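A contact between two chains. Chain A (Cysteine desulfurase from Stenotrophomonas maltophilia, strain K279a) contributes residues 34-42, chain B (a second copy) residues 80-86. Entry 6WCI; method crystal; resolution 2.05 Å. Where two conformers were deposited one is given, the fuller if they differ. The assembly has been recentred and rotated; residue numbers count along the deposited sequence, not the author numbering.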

ATOM      1  N   PRO A  34     -22.943   7.184   2.196  1.00 25.81           N
ATOM      2  CA  PRO A  34     -23.825   6.262   2.936  1.00 30.04           C
ATOM      3  C   PRO A  34     -23.390   6.000   4.364  1.00 29.84           C
ATOM      4  O   PRO A  34     -24.244   5.654   5.193  1.00 30.26           O
ATOM      5  CB  PRO A  34     -23.777   4.976   2.097  1.00 30.21           C
ATOM      6  CG  PRO A  34     -22.470   5.060   1.363  1.00 24.69           C
ATOM      7  CD  PRO A  34     -22.310   6.526   1.041  1.00 26.03           C
ATOM      8  N   LEU A  35     -22.102   6.151   4.698  1.00 31.43           N
ATOM      9  CA  LEU A  35     -21.716   5.912   6.084  1.00 29.09           C
ATOM     10  C   LEU A  35     -22.411   6.884   7.042  1.00 26.55           C
ATOM     11  O   LEU A  35     -22.700   6.524   8.189  1.00 29.97           O
ATOM     12  CB  LEU A  35     -20.206   5.997   6.236  1.00 30.69           C
ATOM     13  CG  LEU A  35     -19.875   5.654   7.686  1.00 35.88           C
ATOM     14  CD1 LEU A  35     -18.975   4.476   7.802  1.00 38.46           C
ATOM     15  CD2 LEU A  35     -19.337   6.883   8.433  1.00 30.00           C
ATOM     16  N   LEU A  36     -22.715   8.101   6.587  1.00 25.40           N
ATOM     17  CA  LEU A  36     -23.347   9.090   7.464  1.00 24.45           C
ATOM     18  C   LEU A  36     -24.715   8.649   7.958  1.00 31.99           C
ATOM     19  O   LEU A  36     -25.262   9.284   8.873  1.00 28.21           O
ATOM     20  CB  LEU A  36     -23.461  10.427   6.738  1.00 21.90           C
ATOM     21  CG  LEU A  36     -22.119  10.940   6.220  1.00 26.64           C
ATOM     22  CD1 LEU A  36     -22.272  12.285   5.538  1.00 22.64           C
ATOM     23  CD2 LEU A  36     -21.091  11.013   7.360  1.00 24.71           C
ATOM     24  N   MET A  37     -25.278   7.586   7.379  1.00 27.79           N
ATOM     25  CA  MET A  37     -26.503   6.988   7.881  1.00 27.63           C
ATOM     26  C   MET A  37     -26.260   6.061   9.067  1.00 29.72           C
ATOM     27  O   MET A  37     -27.231   5.589   9.659  1.00 28.34           O
ATOM     28  CB  MET A  37     -27.204   6.202   6.758  1.00 38.05           C
ATOM     29  CG  MET A  37     -27.446   7.009   5.483  1.00 45.01           C
ATOM     30  SD  MET A  37     -28.546   6.128   4.337  1.00 55.34           S
ATOM     31  CE  MET A  37     -27.439   4.816   3.771  1.00 54.36           C
ATOM     32  N   ARG A  38     -24.999   5.776   9.419  1.00 30.72           N
ATOM     33  CA  ARG A  38     -24.702   4.917  10.563  1.00 31.80           C
ATOM     34  C   ARG A  38     -25.375   5.428  11.828  1.00 35.23           C
ATOM     35  O   ARG A  38     -25.591   6.630  12.012  1.00 38.00           O
ATOM     36  CB  ARG A  38     -23.190   4.848  10.835  1.00 34.00           C
ATOM     37  CG  ARG A  38     -22.497   3.504  10.631  1.00 30.19           C
ATOM     38  CD  ARG A  38     -23.302   2.268  11.089  1.00 34.90           C
ATOM     39  NE  ARG A  38     -23.111   1.886  12.490  1.00 36.08           N
ATOM     40  CZ  ARG A  38     -22.103   1.147  12.956  1.00 38.11           C
ATOM     41  NH1 ARG A  38     -21.147   0.709  12.146  1.00 34.17           N
ATOM     42  NH2 ARG A  38     -22.046   0.850  14.248  1.00 35.37           N
ATOM     43  N   GLU A  39     -25.694   4.488  12.707  1.00 31.85           N
ATOM     44  CA  GLU A  39     -26.002   4.760  14.096  1.00 39.48           C
ATOM     45  C   GLU A  39     -24.965   4.045  14.952  1.00 39.89           C
ATOM     46  O   GLU A  39     -24.502   2.953  14.600  1.00 34.24           O
ATOM     47  CB  GLU A  39     -27.429   4.300  14.458  1.00 44.63           C
ATOM     48  CG  GLU A  39     -28.501   4.960  13.610  1.00 47.39           C
ATOM     49  CD  GLU A  39     -29.902   4.843  14.196  1.00 57.09           C
ATOM     50  OE1 GLU A  39     -30.125   4.008  15.101  1.00 57.33           O
ATOM     51  OE2 GLU A  39     -30.785   5.604  13.746  1.00 59.43           O
ATOM     52  N   VAL A  40     -24.565   4.686  16.047  1.00 34.49           N
ATOM     53  CA  VAL A  40     -23.632   4.113  17.009  1.00 37.21           C
ATOM     54  C   VAL A  40     -24.223   4.318  18.393  1.00 41.27           C
ATOM     55  O   VAL A  40     -24.818   5.366  18.670  1.00 40.84           O
ATOM     56  CB  VAL A  40     -22.222   4.750  16.919  1.00 35.79           C
ATOM     57  CG1 VAL A  40     -21.544   4.442  15.568  1.00 26.38           C
ATOM     58  CG2 VAL A  40     -22.294   6.244  17.136  1.00 30.09           C
ATOM     59  N   HIS A  41     -24.075   3.313  19.260  1.00 38.69           N
ATOM     60  CA  HIS A  41     -24.650   3.364  20.604  1.00 41.50           C
ATOM     61  C   HIS A  41     -26.131   3.745  20.564  1.00 45.61           C
ATOM     62  O   HIS A  41     -26.641   4.411  21.467  1.00 44.83           O
ATOM     63  CB  HIS A  41     -23.865   4.326  21.510  1.00 35.44           C
ATOM     64  CG  HIS A  41     -22.397   4.027  21.583  1.00 44.82           C
ATOM     65  ND1 HIS A  41     -21.898   2.884  22.170  1.00 46.56           N
ATOM     66  CD2 HIS A  41     -21.321   4.724  21.143  1.00 41.55           C
ATOM     67  CE1 HIS A  41     -20.578   2.890  22.089  1.00 46.80           C
ATOM     68  NE2 HIS A  41     -20.204   3.995  21.472  1.00 43.12           N
ATOM     69  N   GLY A  42     -26.828   3.330  19.509  1.00 48.64           N
ATOM     70  CA  GLY A  42     -28.248   3.592  19.401  1.00 46.21           C
ATOM     71  C   GLY A  42     -28.606   5.018  19.060  1.00 43.08           C
ATOM     72  O   GLY A  42     -29.744   5.431  19.291  1.00 43.34           O
TER
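Chain B 80-86: HALGSEA

Chain B meets this part of chain A with the first turns of a helix. A81(B) to A86(B) are helical, with phi from -54° to -65° and psi from -40° to -51°, and the helix continues beyond the stretch; H80(B) occupies the N-cap position in a more extended conformation (-77/170°). Backbone hydrogen bonds of the i to i+4 type begin at once, from S84(B) N to H80(B) O (2.9 Å), E85(B) N to A81(B) O (2.9 Å) and A86(B) N to L82(B) O (2.8 Å). This spacing places A81(B) and E85(B) one turn apart, with L82(B) beside them, and these three residues, whose CA-to-CB bonds all point toward chain A, make the contact. From L35(A) to H41(A) the chain runs broadly against the direction of the helix, so that its later residues meet the helix start. Together the two stretches bury 287 Å².

The chain A stretch begins with a short 3-10 segment, P34(A) to M37(A), held by hydrogen bonds from M37(A) N to P34(A) O (3.1 Å) and from R38(A) N to L35(A) O (2.7 Å). Of these four residues L35(A) alone reaches the helix. Its side chain, with chi1 in the t well, brings CD2 to 3.9 Å from L82(B) CD1, an apolar contact between two buried leucines. P34(A), L36(A) and M37(A) remain out of reach.

At R38(A) the backbone leaves the 3-10 segment (-55/150°) and becomes extended. The arginine, whose CA-to-CB bond points toward chain B, supplies the polar part of the contact. Its guanidinium meets the carboxylate of E85(B) in a two-pronged salt bridge: NH1 donates to E85(B) OE1 at 3.1 Å and NH2 to E85(B) OE2 at 2.9 Å, with N-H...acceptor angles of 172° and 170°. The carboxylate approaches the edge of the guanidinium, near its plane, which allows both bonds to be almost straight. One face is left for L82(B), whose CD2 lies over it, 3.4 Å from R38(A) NH1. Within chain A, R38(A) NE donates to E39(A) O at 2.7 Å, tying the side chain to the backbone of the next residue, and R38(A) NH2 adds a weak bond to the same oxygen at 3.3 Å.

E39(A) and V40(A) form a short strand, and their side chains part accordingly. E39(A) points away and makes no contact, whereas V40(A) points toward the helix and is buried. Here the two backbones are in closest register, with V40(A) CA 6.3 Å from A81(B) CA. The small side chain of A81(B) lies directly against the valine, CB to CB at 3.7 Å, while V40(A) CG1 packs on L82(B) CD2, also at 3.7 Å. L82(B) thus touches L35(A), R38(A) and V40(A), and has more of its surface covered (75 Å²) than any other residue here.

With H41(A) the chain turns to positive phi (50/33°). Its CA-to-CB bond runs sideways, but the end of the ring comes nearer, and NE2 lies 3.7 Å from A81(B) CB. G42(A), also at positive phi, carries the chain clear of the contact.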

ATOM      1  N   HIS B  80     -13.709   6.177  19.384  1.00 30.32           N
ATOM      2  CA  HIS B  80     -15.138   6.140  19.154  1.00 29.84           C
ATOM      3  C   HIS B  80     -15.559   4.807  18.528  1.00 39.97           C
ATOM      4  O   HIS B  80     -14.735   3.985  18.104  1.00 34.34           O
ATOM      5  CB  HIS B  80     -15.555   7.324  18.283  1.00 29.75           C
ATOM      6  CG  HIS B  80     -14.700   7.515  17.063  1.00 28.77           C
ATOM      7  ND1 HIS B  80     -14.774   6.686  15.965  1.00 26.89           N
ATOM      8  CD2 HIS B  80     -13.761   8.443  16.768  1.00 28.77           C
ATOM      9  CE1 HIS B  80     -13.925   7.098  15.042  1.00 26.69           C
ATOM     10  NE2 HIS B  80     -13.297   8.163  15.504  1.00 26.44           N
ATOM     11  N   ALA B  81     -16.877   4.612  18.473  1.00 35.32           N
ATOM     12  CA  ALA B  81     -17.432   3.314  18.105  1.00 34.20           C
ATOM     13  C   ALA B  81     -16.873   2.811  16.776  1.00 30.12           C
ATOM     14  O   ALA B  81     -16.380   1.679  16.690  1.00 34.22           O
ATOM     15  CB  ALA B  81     -18.955   3.405  18.062  1.00 33.17           C
ATOM     16  N   LEU B  82     -16.914   3.645  15.734  1.00 27.53           N
ATOM     17  CA  LEU B  82     -16.454   3.186  14.423  1.00 28.36           C
ATOM     18  C   LEU B  82     -14.964   2.871  14.426  1.00 38.58           C
ATOM     19  O   LEU B  82     -14.531   1.878  13.828  1.00 28.27           O
ATOM     20  CB  LEU B  82     -16.781   4.225  13.350  1.00 28.75           C
ATOM     21  CG  LEU B  82     -18.274   4.502  13.121  1.00 30.36           C
ATOM     22  CD1 LEU B  82     -18.488   5.297  11.845  1.00 29.27           C
ATOM     23  CD2 LEU B  82     -19.081   3.199  13.087  1.00 24.85           C
ATOM     24  N   GLY B  83     -14.157   3.700  15.093  1.00 37.89           N
ATOM     25  CA  GLY B  83     -12.736   3.395  15.192  1.00 30.89           C
ATOM     26  C   GLY B  83     -12.474   2.063  15.866  1.00 30.06           C
ATOM     27  O   GLY B  83     -11.602   1.300  15.443  1.00 34.11           O
ATOM     28  N   SER B  84     -13.238   1.760  16.915  1.00 31.26           N
ATOM     29  CA  SER B  84     -13.111   0.471  17.584  0.50 31.38           C
ATOM     30  C   SER B  84     -13.491  -0.671  16.651  1.00 36.97           C
ATOM     31  O   SER B  84     -12.775  -1.674  16.549  1.00 34.78           O
ATOM     32  CB  SER B  84     -13.982   0.451  18.840  0.50 32.80           C
ATOM     33  OG  SER B  84     -14.072  -0.850  19.381  0.50 33.42           O
ATOM     34  N   GLU B  85     -14.627  -0.536  15.957  1.00 30.86           N
ATOM     35  CA  GLU B  85     -15.033  -1.570  15.011  1.00 34.11           C
ATOM     36  C   GLU B  85     -13.977  -1.772  13.934  1.00 33.25           C
ATOM     37  O   GLU B  85     -13.643  -2.912  13.585  1.00 35.74           O
ATOM     38  CB  GLU B  85     -16.382  -1.214  14.382  1.00 28.98           C
ATOM     39  CG  GLU B  85     -17.488  -1.057  15.406  1.00 36.56           C
ATOM     40  CD  GLU B  85     -18.854  -0.842  14.780  1.00 43.19           C
ATOM     41  OE1 GLU B  85     -18.970  -0.956  13.540  1.00 48.46           O
ATOM     42  OE2 GLU B  85     -19.813  -0.564  15.529  1.00 48.38           O
ATOM     43  N   ALA B  86     -13.427  -0.674  13.408  1.00 29.44           N
ATOM     44  CA  ALA B  86     -12.411  -0.774  12.367  1.00 34.55           C
ATOM     45  C   ALA B  86     -11.150  -1.453  12.885  1.00 37.44           C
ATOM     46  O   ALA B  86     -10.537  -2.261  12.177  1.00 28.86           O
ATOM     47  CB  ALA B  86     -12.093   0.618  11.826  1.00 32.43           C
TER